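Local coordinates for protein fumarylacetoacetate hydrolase (Burkholderia xenovorans, PDB 5TI1) that probably hydrolyses fumarylacetoacetate to fumarate and acetoacetate, the last step of phenylalanine and tyrosine breakdown, using a bound magnesium ion, at residues 147-152 and 366-371; 207-212 and 219-224; 231-236 and 371-376; 322-327 and 344-349; 416-421 and 432-437. All blocks are in the same frame, centred on the assembly; numbering follows the deposited sequence.

Contact 1: residues 147-152 and 366-371; sequences QIPGYT and NTRVGD
Two first torsions set this contact: R368 places CG anti to its carbonyl carbon (chi1 -66°) and then bends at chi3 (-75°), while D371 also holds CG anti to the carbonyl carbon (chi1 -80°). The bend brings one face of the R368 guanidinium onto CB of P149, which lies 3.2 Å above the guanidinium plane, offset toward the rim. The carboxylate of D371 crosses the same proline obliquely, and its OD1 comes 3.4 Å from P149 CB and 2.8 Å from the backbone N of G150. Farther round the ring, P149 CG meets V369 O at 3.3 Å and P149 CD lies equally close to the carbonyl carbon of G370. The proline is thus wedged against a type II beta turn, R368 to D371, closed by D371 N bonding to R368 O. A second bond ties the ends of the turn, R368 N to D371 OD2 at 2.8 Å, with the donor well above the carboxylate plane. G370 has a positive phi, as the third position of such a turn commonly does, and Q147 O takes up the space beside its CA. The turn leads straight into strand 372-374, next to strand 151-154 in a mixed sheet. D371 OD2 also forms a salt bridge with R189 of the second subunit, so one carboxylate joins the turn to the dimer interface, and its charge is probably balanced there. At the outer margin a water lies 2.7 Å from P149 O and accepts a weak bond from R368 NH2.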
# COMPACT_ATOMS: atom_id res chain seq x y z
N GLN B 147 -5.49 10.22 5.45
CA GLN B 147 -5.21 9.67 4.12
C GLN B 147 -4.02 8.74 4.27
O GLN B 147 -2.90 9.19 4.52
CB GLN B 147 -4.92 10.77 3.11
CG GLN B 147 -4.74 10.28 1.66
CD GLN B 147 -3.34 9.74 1.34
OE1 GLN B 147 -2.33 10.26 1.83
NE2 GLN B 147 -3.28 8.70 0.51
N ILE B 148 -4.26 7.44 4.13
CA ILE B 148 -3.30 6.41 4.53
C ILE B 148 -2.36 6.15 3.36
O ILE B 148 -2.79 5.55 2.35
CB ILE B 148 -4.02 5.13 4.97
CG1 ILE B 148 -4.98 5.46 6.12
CG2 ILE B 148 -3.04 4.04 5.37
CD1 ILE B 148 -6.01 4.37 6.38
N PRO B 149 -1.09 6.56 3.44
CA PRO B 149 -0.16 6.28 2.32
C PRO B 149 0.15 4.80 2.20
O PRO B 149 0.30 4.29 1.07
CB PRO B 149 1.09 7.10 2.69
CG PRO B 149 0.63 8.10 3.72
CD PRO B 149 -0.43 7.36 4.49
N GLY B 150 0.28 4.10 3.32
CA GLY B 150 0.56 2.68 3.38
C GLY B 150 -0.09 2.03 4.59
O GLY B 150 -0.13 2.61 5.68
N TYR B 151 -0.59 0.81 4.40
CA TYR B 151 -1.20 0.03 5.47
C TYR B 151 -0.44 -1.29 5.58
O TYR B 151 -0.32 -2.04 4.61
CB TYR B 151 -2.69 -0.20 5.21
CG TYR B 151 -3.34 -1.31 6.01
CD1 TYR B 151 -3.09 -1.45 7.37
CD2 TYR B 151 -4.22 -2.22 5.40
CE1 TYR B 151 -3.68 -2.48 8.11
CE2 TYR B 151 -4.81 -3.24 6.12
CZ TYR B 151 -4.54 -3.36 7.48
OH TYR B 151 -5.12 -4.38 8.20
N THR B 152 0.12 -1.54 6.76
CA THR B 152 0.88 -2.74 7.07
C THR B 152 0.16 -3.49 8.18
O THR B 152 -0.36 -2.86 9.11
CB THR B 152 2.30 -2.38 7.54
OG1 THR B 152 3.00 -1.69 6.49
CG2 THR B 152 3.07 -3.63 7.94
N ASN B 366 10.87 2.82 4.07
CA ASN B 366 10.52 4.13 4.58
C ASN B 366 9.07 4.12 5.06
O ASN B 366 8.27 3.26 4.67
CB ASN B 366 10.73 5.21 3.52
CG ASN B 366 9.95 4.95 2.25
OD1 ASN B 366 9.64 3.81 1.90
ND2 ASN B 366 9.64 6.04 1.53
N THR B 367 8.76 5.05 5.95
CA THR B 367 7.38 5.24 6.39
C THR B 367 7.02 6.71 6.23
O THR B 367 7.89 7.57 6.11
CB THR B 367 7.13 4.80 7.84
OG1 THR B 367 7.84 5.68 8.72
CG2 THR B 367 7.60 3.37 8.08
N ARG B 368 5.72 6.97 6.24
CA ARG B 368 5.16 8.28 5.95
C ARG B 368 4.06 8.60 6.95
O ARG B 368 3.37 7.70 7.45
CB ARG B 368 4.60 8.34 4.52
CG ARG B 368 5.67 8.20 3.45
CD ARG B 368 5.11 8.29 2.04
NE ARG B 368 4.42 7.06 1.69
CZ ARG B 368 3.87 6.81 0.50
NH1 ARG B 368 3.91 7.72 -0.47
NH2 ARG B 368 3.26 5.65 0.29
N VAL B 369 3.88 9.90 7.21
CA VAL B 369 2.81 10.38 8.07
C VAL B 369 1.48 9.83 7.57
O VAL B 369 1.19 9.90 6.37
CB VAL B 369 2.81 11.92 8.08
CG1 VAL B 369 1.54 12.47 8.70
CG2 VAL B 369 4.06 12.45 8.82
N GLY B 370 0.67 9.29 8.48
CA GLY B 370 -0.61 8.72 8.12
C GLY B 370 -0.60 7.23 7.83
O GLY B 370 -1.68 6.64 7.69
N ASP B 371 0.58 6.61 7.70
CA ASP B 371 0.66 5.16 7.58
C ASP B 371 -0.07 4.49 8.75
O ASP B 371 -0.09 4.99 9.88
CB ASP B 371 2.12 4.70 7.57
CG ASP B 371 2.80 4.85 6.20
OD1 ASP B 371 2.13 5.11 5.18
OD2 ASP B 371 4.03 4.69 6.16
O HOH W 1 0.64 5.62 -1.29

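Contact 2: residues 207-212 and 219-224; sequences LKLPDQ and ACRKLD
Strands 200-207 and 216-219 form a beta hairpin with 208-215 as its connecting loop, and this contact packs the end of the first strand, with the start of that loop, against the chain leaving the second. A219 comes first: its carbonyl O receives the CD1 methyl of L207 at 3.4 Å, while its own CB points away from the other segment. C220 also turns its side chain away, and the other methyl of L207, CD2, only approaches CA of C220, at 4.4 Å. In L207, CG stands anti to the carbonyl carbon (chi1 -48°), and CB is directed toward the 219-224 segment. R221 is the next residue and the only one of its segment to bring a side chain close. Its chain runs extended from CG to NE, back past L207 toward L209, which it crosses at about a right angle. Beyond it the chain enters strand 223-233. No hydrogen bond joins the two segments, so the evidence is for purely van der Waals packing. Helix 264-270 lies beside it: D265 and I266 touch L207, and D265 OD2 accepts from the backbone N of R221. At the tip of the arginine, NH1 of R221 rests 3.6 Å from CD2 of L209.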
# COMPACT_ATOMS: atom_id res chain seq x y z
N LEU B 207 -12.87 -20.70 -4.30
CA LEU B 207 -12.97 -21.55 -3.13
C LEU B 207 -12.51 -22.95 -3.51
O LEU B 207 -12.87 -23.45 -4.58
CB LEU B 207 -14.42 -21.59 -2.60
CG LEU B 207 -15.15 -20.26 -2.45
CD1 LEU B 207 -16.64 -20.47 -2.12
CD2 LEU B 207 -14.46 -19.43 -1.38
N LYS B 208 -11.72 -23.57 -2.64
CA LYS B 208 -11.23 -24.93 -2.88
C LYS B 208 -11.98 -25.85 -1.93
O LYS B 208 -11.72 -25.87 -0.72
CB LYS B 208 -9.72 -25.01 -2.68
CG LYS B 208 -9.14 -26.42 -2.82
CD LYS B 208 -9.19 -26.94 -4.25
CE LYS B 208 -8.56 -28.34 -4.37
NZ LYS B 208 -9.24 -29.36 -3.52
N LEU B 209 -12.93 -26.61 -2.49
CA LEU B 209 -13.72 -27.54 -1.70
C LEU B 209 -12.99 -28.87 -1.56
O LEU B 209 -12.23 -29.27 -2.45
CB LEU B 209 -15.09 -27.76 -2.35
CG LEU B 209 -15.88 -26.46 -2.55
CD1 LEU B 209 -17.16 -26.72 -3.31
CD2 LEU B 209 -16.16 -25.77 -1.21
N PRO B 210 -13.19 -29.57 -0.44
CA PRO B 210 -12.41 -30.79 -0.18
C PRO B 210 -12.71 -31.92 -1.15
O PRO B 210 -11.85 -32.80 -1.33
CB PRO B 210 -12.82 -31.17 1.25
CG PRO B 210 -14.19 -30.56 1.42
CD PRO B 210 -14.12 -29.26 0.66
N ASP B 211 -13.88 -31.93 -1.79
CA ASP B 211 -14.25 -33.02 -2.68
C ASP B 211 -13.74 -32.84 -4.10
O ASP B 211 -13.36 -33.82 -4.75
CB ASP B 211 -15.77 -33.18 -2.71
N GLN B 212 -13.70 -31.60 -4.59
CA GLN B 212 -13.52 -31.32 -6.01
C GLN B 212 -12.06 -30.99 -6.32
O GLN B 212 -11.38 -30.32 -5.54
CB GLN B 212 -14.42 -30.16 -6.43
CG GLN B 212 -15.86 -30.31 -5.95
CD GLN B 212 -16.75 -29.19 -6.41
OE1 GLN B 212 -17.67 -28.79 -5.71
NE2 GLN B 212 -16.49 -28.67 -7.61
N ALA B 219 -19.66 -17.46 -3.27
CA ALA B 219 -19.66 -16.58 -2.11
C ALA B 219 -18.83 -17.18 -0.99
O ALA B 219 -18.94 -18.37 -0.68
CB ALA B 219 -21.09 -16.32 -1.62
N CYS B 220 -17.96 -16.35 -0.41
CA CYS B 220 -17.21 -16.72 0.79
C CYS B 220 -18.12 -17.34 1.85
O CYS B 220 -19.18 -16.79 2.18
CB CYS B 220 -16.53 -15.47 1.33
SG CYS B 220 -16.10 -15.55 3.04
N ARG B 221 -17.71 -18.49 2.39
CA ARG B 221 -18.45 -19.17 3.44
C ARG B 221 -17.81 -19.06 4.82
O ARG B 221 -18.37 -19.59 5.79
CB ARG B 221 -18.62 -20.66 3.10
CG ARG B 221 -19.44 -20.95 1.85
CD ARG B 221 -19.36 -22.42 1.47
NE ARG B 221 -19.80 -22.66 0.10
CZ ARG B 221 -19.78 -23.85 -0.50
NH1 ARG B 221 -19.35 -24.92 0.15
NH2 ARG B 221 -20.20 -23.96 -1.75
N LYS B 222 -16.67 -18.39 4.95
CA LYS B 222 -15.97 -18.26 6.24
C LYS B 222 -15.53 -16.81 6.41
O LYS B 222 -14.34 -16.49 6.45
CB LYS B 222 -14.79 -19.22 6.33
CG LYS B 222 -15.19 -20.67 6.47
CD LYS B 222 -14.02 -21.50 6.95
CE LYS B 222 -14.40 -22.96 7.10
NZ LYS B 222 -13.24 -23.71 7.62
N LEU B 223 -16.51 -15.92 6.52
CA LEU B 223 -16.25 -14.50 6.72
C LEU B 223 -16.02 -14.23 8.20
O LEU B 223 -16.84 -14.61 9.05
CB LEU B 223 -17.42 -13.68 6.20
CG LEU B 223 -17.28 -12.17 6.26
CD1 LEU B 223 -16.08 -11.71 5.39
CD2 LEU B 223 -18.59 -11.53 5.84
N ASP B 224 -14.91 -13.58 8.52
CA ASP B 224 -14.49 -13.45 9.90
C ASP B 224 -14.00 -12.03 10.16
O ASP B 224 -13.67 -11.28 9.23
CB ASP B 224 -13.39 -14.48 10.23
CG ASP B 224 -13.26 -14.74 11.73
OD1 ASP B 224 -13.98 -14.10 12.52
OD2 ASP B 224 -12.43 -15.60 12.11

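Contact 3: residues 231-236 and 371-376; sequences FVIGAG and DLMGSG
M373 CB sits over the face of the F231 ring, 3.5 Å from the centroid and 18° off the normal, a CH-pi contact. F231 accepts it because its CG occupies the crowded position between backbone N and carbonyl carbon (chi1 62°), which lays the ring across the neighbouring strand. M373 then bends at chi2 (-139°). Its SD stands obliquely 4.6 Å from the F231 centroid, a Met-aromatic contact, and its CE ends 3.7 Å from CG1 of I233. I233 CG1 also packs at 3.6 Å against CB of D371, side by side. V232 and L372 form a non-hydrogen-bonded pair on the other face, CG2 of V232 meeting CD1 of L372 at 4.1 Å.

The backbone positions all this. F231 and M373 are a hydrogen-bonded antiparallel pair, N of F231 to O of M373 at 3.0 Å and N of M373 to O of F231 at 2.9 Å, while I233 N donates to D371 O. Further out, M353 and Q356 of helix 353-362 touch F231, and L357 and H360 touch M373; on the opposite face V256, L258 and I286 touch L372. Just beyond, G376 N bonds to OE2 of the magnesium ligand E228, a second-shell link to the metal. With every touching residue buried, the contact implies an inner strand pair, its backbone groups bonded to each other and its side chains packed mainly against apolar neighbours.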
# COMPACT_ATOMS: atom_id res chain seq x y z
N PHE B 231 -1.89 1.59 14.80
CA PHE B 231 -1.28 2.86 15.15
C PHE B 231 -0.91 3.63 13.89
O PHE B 231 -0.70 3.06 12.82
CB PHE B 231 -0.07 2.68 16.08
CG PHE B 231 1.09 1.89 15.52
CD1 PHE B 231 2.17 2.53 14.93
CD2 PHE B 231 1.15 0.51 15.69
CE1 PHE B 231 3.28 1.80 14.48
CE2 PHE B 231 2.26 -0.21 15.24
CZ PHE B 231 3.32 0.44 14.64
N VAL B 232 -0.87 4.95 14.03
CA VAL B 232 -0.75 5.86 12.90
C VAL B 232 0.59 6.59 13.02
O VAL B 232 0.92 7.12 14.09
CB VAL B 232 -1.94 6.84 12.87
CG1 VAL B 232 -1.71 7.95 11.88
CG2 VAL B 232 -3.25 6.07 12.52
N ILE B 233 1.36 6.60 11.92
CA ILE B 233 2.68 7.20 11.91
C ILE B 233 2.55 8.72 11.99
O ILE B 233 1.82 9.33 11.21
CB ILE B 233 3.47 6.78 10.66
CG1 ILE B 233 3.81 5.30 10.71
CG2 ILE B 233 4.78 7.58 10.55
CD1 ILE B 233 4.65 4.91 11.94
N GLY B 234 3.29 9.33 12.92
CA GLY B 234 3.29 10.77 13.06
C GLY B 234 4.54 11.42 12.50
O GLY B 234 4.54 12.61 12.15
N ALA B 235 5.62 10.65 12.42
CA ALA B 235 6.87 11.11 11.81
C ALA B 235 7.44 9.95 11.02
O ALA B 235 7.55 8.83 11.53
CB ALA B 235 7.86 11.60 12.88
N GLY B 236 7.81 10.21 9.77
CA GLY B 236 8.26 9.16 8.89
C GLY B 236 9.74 8.89 9.08
O GLY B 236 10.38 9.37 10.01
N ASP B 371 0.58 6.61 7.70
CA ASP B 371 0.66 5.16 7.58
C ASP B 371 -0.07 4.49 8.75
O ASP B 371 -0.09 4.99 9.88
CB ASP B 371 2.12 4.70 7.57
CG ASP B 371 2.80 4.85 6.20
OD1 ASP B 371 2.13 5.11 5.18
OD2 ASP B 371 4.03 4.69 6.16
N LEU B 372 -0.65 3.33 8.47
CA LEU B 372 -1.46 2.58 9.42
C LEU B 372 -0.81 1.22 9.64
O LEU B 372 -0.50 0.51 8.68
CB LEU B 372 -2.89 2.40 8.89
CG LEU B 372 -3.88 1.61 9.74
CD1 LEU B 372 -4.19 2.36 11.03
CD2 LEU B 372 -5.15 1.35 8.93
N MET B 373 -0.62 0.86 10.90
CA MET B 373 0.08 -0.37 11.25
C MET B 373 -0.81 -1.20 12.15
O MET B 373 -1.05 -0.84 13.31
CB MET B 373 1.44 -0.04 11.89
CG MET B 373 2.22 0.94 11.01
SD MET B 373 3.97 0.60 10.87
CE MET B 373 4.46 1.81 9.64
N GLY B 374 -1.34 -2.30 11.60
CA GLY B 374 -2.24 -3.14 12.35
C GLY B 374 -1.48 -4.11 13.24
O GLY B 374 -0.46 -4.68 12.85
N SER B 375 -1.99 -4.30 14.46
CA SER B 375 -1.27 -5.10 15.45
C SER B 375 -1.22 -6.57 15.07
O SER B 375 -0.32 -7.28 15.53
CB SER B 375 -1.94 -4.95 16.82
OG SER B 375 -3.29 -5.40 16.76
N GLY B 376 -2.13 -7.03 14.22
CA GLY B 376 -2.48 -8.43 14.18
C GLY B 376 -3.59 -8.75 15.17
O GLY B 376 -3.81 -8.02 16.14

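Contact 4: residues 322-327 and 344-349; sequences FDITLE and TNFKHM
Strands 321-331 and 339-345 form a beta hairpin, and here the second of them passes into a 3-10 turn, 346-348. The tight part is the strand pairing. L326 and T344 exchange two backbone bonds, the straighter from L326 N to T344 O (2.9 Å, 173°), and F346 N donates to I324 O at 3.0 Å. On the buried side, F346 holds CG anti to its backbone N (chi1 -178°), alongside I324; CD2 of F346 touches CD1 of I324 at 3.8 Å. M255 of strand 252-263 packs against both F346 and I324.

The other side is polar, with a loose margin at F322 and K347. N345, CG anti to its backbone N, forms an Asx turn, OD1 accepting from the N of K347 on a lone pair at 2.7 Å. The same OD1 takes a second, weak bond from the N of I324. A water links F322 N to F346 O where the 3-10 segment leaves the strand. The charged NZ of K347 stops short of D323 OD1, 4.8 Å away. That D323 OD1 is instead gripped by ND2 of N345 at 2.8 Å, nearly along the C-O axis, with the carboxylate and amide planes 42° apart.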
# COMPACT_ATOMS: atom_id res chain seq x y z
N PHE B 322 0.44 -1.46 26.45
CA PHE B 322 -0.61 -0.53 26.83
C PHE B 322 -1.85 -1.30 27.24
O PHE B 322 -2.25 -2.27 26.59
CB PHE B 322 -0.91 0.46 25.70
CG PHE B 322 0.20 1.45 25.48
CD1 PHE B 322 1.28 1.14 24.66
CD2 PHE B 322 0.20 2.68 26.12
CE1 PHE B 322 2.31 2.04 24.47
CE2 PHE B 322 1.24 3.59 25.93
CZ PHE B 322 2.30 3.27 25.11
N ASP B 323 -2.45 -0.86 28.35
CA ASP B 323 -3.59 -1.52 28.99
C ASP B 323 -4.86 -0.98 28.34
O ASP B 323 -5.44 0.01 28.80
CB ASP B 323 -3.53 -1.27 30.49
CG ASP B 323 -4.62 -1.99 31.25
OD1 ASP B 323 -5.47 -2.67 30.64
OD2 ASP B 323 -4.63 -1.85 32.49
N ILE B 324 -5.28 -1.62 27.25
CA ILE B 324 -6.45 -1.20 26.47
C ILE B 324 -7.44 -2.35 26.51
O ILE B 324 -7.20 -3.41 25.92
CB ILE B 324 -6.10 -0.85 25.02
CG1 ILE B 324 -4.89 0.08 24.93
CG2 ILE B 324 -7.29 -0.19 24.36
CD1 ILE B 324 -4.57 0.50 23.48
N THR B 325 -8.55 -2.15 27.21
CA THR B 325 -9.63 -3.13 27.22
C THR B 325 -10.33 -3.11 25.87
O THR B 325 -10.67 -2.04 25.35
CB THR B 325 -10.62 -2.82 28.35
OG1 THR B 325 -9.99 -3.04 29.61
CG2 THR B 325 -11.85 -3.71 28.26
N LEU B 326 -10.51 -4.28 25.27
CA LEU B 326 -11.16 -4.42 23.97
C LEU B 326 -12.34 -5.38 24.06
O LEU B 326 -12.28 -6.39 24.78
CB LEU B 326 -10.16 -4.90 22.92
CG LEU B 326 -8.90 -4.06 22.72
CD1 LEU B 326 -7.87 -4.85 21.94
CD2 LEU B 326 -9.21 -2.75 22.00
N GLU B 327 -13.40 -5.08 23.31
CA GLU B 327 -14.60 -5.91 23.26
C GLU B 327 -15.15 -5.92 21.84
O GLU B 327 -14.96 -4.98 21.08
CB GLU B 327 -15.71 -5.42 24.22
CG GLU B 327 -15.28 -5.34 25.68
CD GLU B 327 -16.45 -5.15 26.63
OE1 GLU B 327 -17.60 -5.08 26.16
OE2 GLU B 327 -16.22 -5.08 27.86
N THR B 344 -10.98 -8.83 25.53
CA THR B 344 -9.55 -9.08 25.71
C THR B 344 -8.85 -7.76 26.01
O THR B 344 -9.49 -6.78 26.41
CB THR B 344 -8.97 -9.81 24.49
OG1 THR B 344 -7.62 -10.20 24.76
CG2 THR B 344 -8.98 -8.90 23.27
N ASN B 345 -7.53 -7.73 25.82
CA ASN B 345 -6.72 -6.56 26.13
C ASN B 345 -5.52 -6.51 25.19
O ASN B 345 -4.91 -7.54 24.90
CB ASN B 345 -6.23 -6.58 27.59
CG ASN B 345 -5.78 -5.21 28.07
OD1 ASN B 345 -4.79 -4.66 27.58
ND2 ASN B 345 -6.52 -4.64 29.02
N PHE B 346 -5.20 -5.30 24.72
CA PHE B 346 -4.04 -5.09 23.87
C PHE B 346 -2.72 -5.41 24.60
O PHE B 346 -1.72 -5.71 23.95
CB PHE B 346 -4.07 -3.65 23.36
CG PHE B 346 -2.94 -3.28 22.44
CD1 PHE B 346 -2.81 -3.88 21.20
CD2 PHE B 346 -2.05 -2.27 22.79
CE1 PHE B 346 -1.77 -3.51 20.33
CE2 PHE B 346 -1.01 -1.90 21.93
CZ PHE B 346 -0.88 -2.51 20.70
N LYS B 347 -2.72 -5.40 25.93
CA LYS B 347 -1.47 -5.62 26.67
C LYS B 347 -0.89 -7.01 26.47
O LYS B 347 0.28 -7.21 26.81
CB LYS B 347 -1.68 -5.37 28.16
CG LYS B 347 -2.48 -6.43 28.88
CD LYS B 347 -2.82 -5.97 30.29
CE LYS B 347 -3.69 -6.98 31.03
NZ LYS B 347 -3.72 -6.70 32.49
N HIS B 348 -1.64 -7.96 25.91
CA HIS B 348 -1.16 -9.33 25.77
C HIS B 348 -0.26 -9.55 24.55
O HIS B 348 0.30 -10.65 24.41
CB HIS B 348 -2.33 -10.30 25.69
CG HIS B 348 -3.20 -10.26 26.91
ND1 HIS B 348 -2.69 -10.38 28.18
CD2 HIS B 348 -4.54 -10.10 27.05
CE1 HIS B 348 -3.68 -10.31 29.06
NE2 HIS B 348 -4.81 -10.14 28.39
N MET B 349 -0.13 -8.57 23.66
CA MET B 349 0.66 -8.77 22.46
C MET B 349 2.13 -9.06 22.79
O MET B 349 2.73 -8.44 23.67
CB MET B 349 0.54 -7.55 21.55
CG MET B 349 -0.88 -7.30 21.05
SD MET B 349 -1.64 -8.74 20.23
CE MET B 349 -1.41 -8.28 18.51
O HOH W 2 0.51 -3.80 24.46

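Contact 5: residues 416-421 and 432-437; sequences ELTLAG and FGVCAG
T418 branches at CB with both arms reaching across to the partner strand. CB itself is turned so that OG1 lies anti to the carbonyl carbon (chi1 -54°) and CG2 anti to the backbone N. At the tips, OG1 rests 3.7 Å from CB of A436, its non-hydrogen-bonded partner, while CG2 reaches diagonally to CB of V434 at 3.8 Å and, slightly farther, to its CG1. This face, shared with A420, is the more exposed one. At the end of the pairing E416 lays its CG against G437 O, and its OE1 forms a salt bridge with R331 on the next strand.

L417, L419 and C435 point to the buried face, where CB of L419 meets CB of C435 at 3.9 Å. L257 of strand 252-263 touches C435, and L227 of strand 223-233 touches L419. Backbone bonds fix the register: L417 with G437 and L419 with C435 each exchange two, the straightest being L419 N to C435 O at 3.0 Å, 173°. A water donates to L417 O and C435 O, 2.8 and 2.7 Å away, so both carbonyls carry a further bond. At the other end F432 N donates to G421 O at 2.8 Å, and this oxygen also lies near the plane of the F432 ring, at its edge. G433 takes a positive phi, which glycine readily adopts. The N-to-C directions of the two segments differ by 161°, an antiparallel beta hairpin, 416-424 with 429-440, whose apolar face packs on the sheet that carries the magnesium ligands D153, E226, E228 and D260.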
# COMPACT_ATOMS: atom_id res chain seq x y z
N GLU B 416 -24.09 -7.32 12.25
CA GLU B 416 -23.27 -6.14 12.49
C GLU B 416 -22.21 -6.47 13.53
O GLU B 416 -22.53 -6.98 14.61
CB GLU B 416 -24.12 -4.94 12.95
CG GLU B 416 -23.30 -3.67 13.21
CD GLU B 416 -24.15 -2.45 13.57
OE1 GLU B 416 -24.96 -2.53 14.54
OE2 GLU B 416 -24.01 -1.41 12.89
N LEU B 417 -20.95 -6.20 13.20
CA LEU B 417 -19.82 -6.48 14.08
C LEU B 417 -19.27 -5.16 14.59
O LEU B 417 -18.94 -4.28 13.79
CB LEU B 417 -18.74 -7.28 13.34
CG LEU B 417 -18.93 -8.80 13.25
CD1 LEU B 417 -18.72 -9.44 14.62
CD2 LEU B 417 -20.28 -9.23 12.66
N THR B 418 -19.19 -5.02 15.92
CA THR B 418 -18.77 -3.76 16.53
C THR B 418 -17.60 -3.99 17.48
O THR B 418 -17.74 -4.67 18.50
CB THR B 418 -19.93 -3.10 17.28
OG1 THR B 418 -21.05 -2.95 16.40
CG2 THR B 418 -19.50 -1.73 17.77
N LEU B 419 -16.47 -3.39 17.16
CA LEU B 419 -15.31 -3.33 18.06
C LEU B 419 -15.41 -2.10 18.94
O LEU B 419 -15.78 -1.02 18.47
CB LEU B 419 -14.00 -3.28 17.27
CG LEU B 419 -13.31 -4.53 16.75
CD1 LEU B 419 -14.19 -5.29 15.84
CD2 LEU B 419 -12.00 -4.16 16.03
N ALA B 420 -15.04 -2.25 20.21
CA ALA B 420 -15.03 -1.14 21.15
C ALA B 420 -13.81 -1.29 22.06
O ALA B 420 -13.32 -2.40 22.28
CB ALA B 420 -16.30 -1.09 21.99
N GLY B 421 -13.35 -0.17 22.60
CA GLY B 421 -12.14 -0.20 23.40
C GLY B 421 -12.00 1.01 24.28
O GLY B 421 -12.43 2.12 23.92
N PHE B 432 -11.97 4.62 22.80
CA PHE B 432 -11.72 4.65 21.36
C PHE B 432 -12.98 4.79 20.52
O PHE B 432 -12.89 4.83 19.28
CB PHE B 432 -10.96 3.39 20.95
CG PHE B 432 -9.50 3.42 21.30
CD1 PHE B 432 -9.09 3.17 22.59
CD2 PHE B 432 -8.55 3.68 20.32
CE1 PHE B 432 -7.75 3.19 22.91
CE2 PHE B 432 -7.20 3.70 20.64
CZ PHE B 432 -6.80 3.45 21.93
N GLY B 433 -14.16 4.87 21.13
CA GLY B 433 -15.35 4.85 20.29
C GLY B 433 -15.58 3.45 19.74
O GLY B 433 -15.24 2.44 20.36
N VAL B 434 -16.16 3.38 18.54
CA VAL B 434 -16.51 2.09 17.98
C VAL B 434 -16.02 1.98 16.55
O VAL B 434 -15.87 2.97 15.82
CB VAL B 434 -18.03 1.79 18.04
CG1 VAL B 434 -18.52 1.76 19.49
CG2 VAL B 434 -18.83 2.77 17.19
N CYS B 435 -15.77 0.74 16.15
CA CYS B 435 -15.35 0.35 14.81
C CYS B 435 -16.36 -0.70 14.34
O CYS B 435 -16.20 -1.88 14.63
CB CYS B 435 -13.92 -0.18 14.87
SG CYS B 435 -13.41 -1.06 13.42
N ALA B 436 -17.40 -0.26 13.62
CA ALA B 436 -18.53 -1.11 13.26
C ALA B 436 -18.68 -1.30 11.75
O ALA B 436 -18.37 -0.41 10.95
CB ALA B 436 -19.85 -0.54 13.80
N GLY B 437 -19.20 -2.47 11.37
CA GLY B 437 -19.60 -2.71 10.00
C GLY B 437 -20.66 -3.78 9.96
O GLY B 437 -20.68 -4.68 10.80
O HOH W 3 -16.35 -3.89 12.77

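In the fold
Contacts 3 and 4 are buried, contacts 1, 2 and 5 partly so. Contacts 1 and 3, about 7 Å apart between centres, share D371: the turn of contact 1 feeds the strand of contact 3. Contacts 4 and 5 adjoin in the other mixed sheet, where E327 O meets A420 N at 2.9 Å; both are hairpins with a buried apolar face, the other being polar in contact 4 but small and partly exposed in contact 5. Contact 2 stands apart, its centre about 29 Å from the centre of the chain, though strand 223-233 ties it to contact 3. It has no cross-segment hydrogen bond, whereas contacts 3, 4 and 5 rest on backbone pairing and contact 1 on a proline packed against a turn.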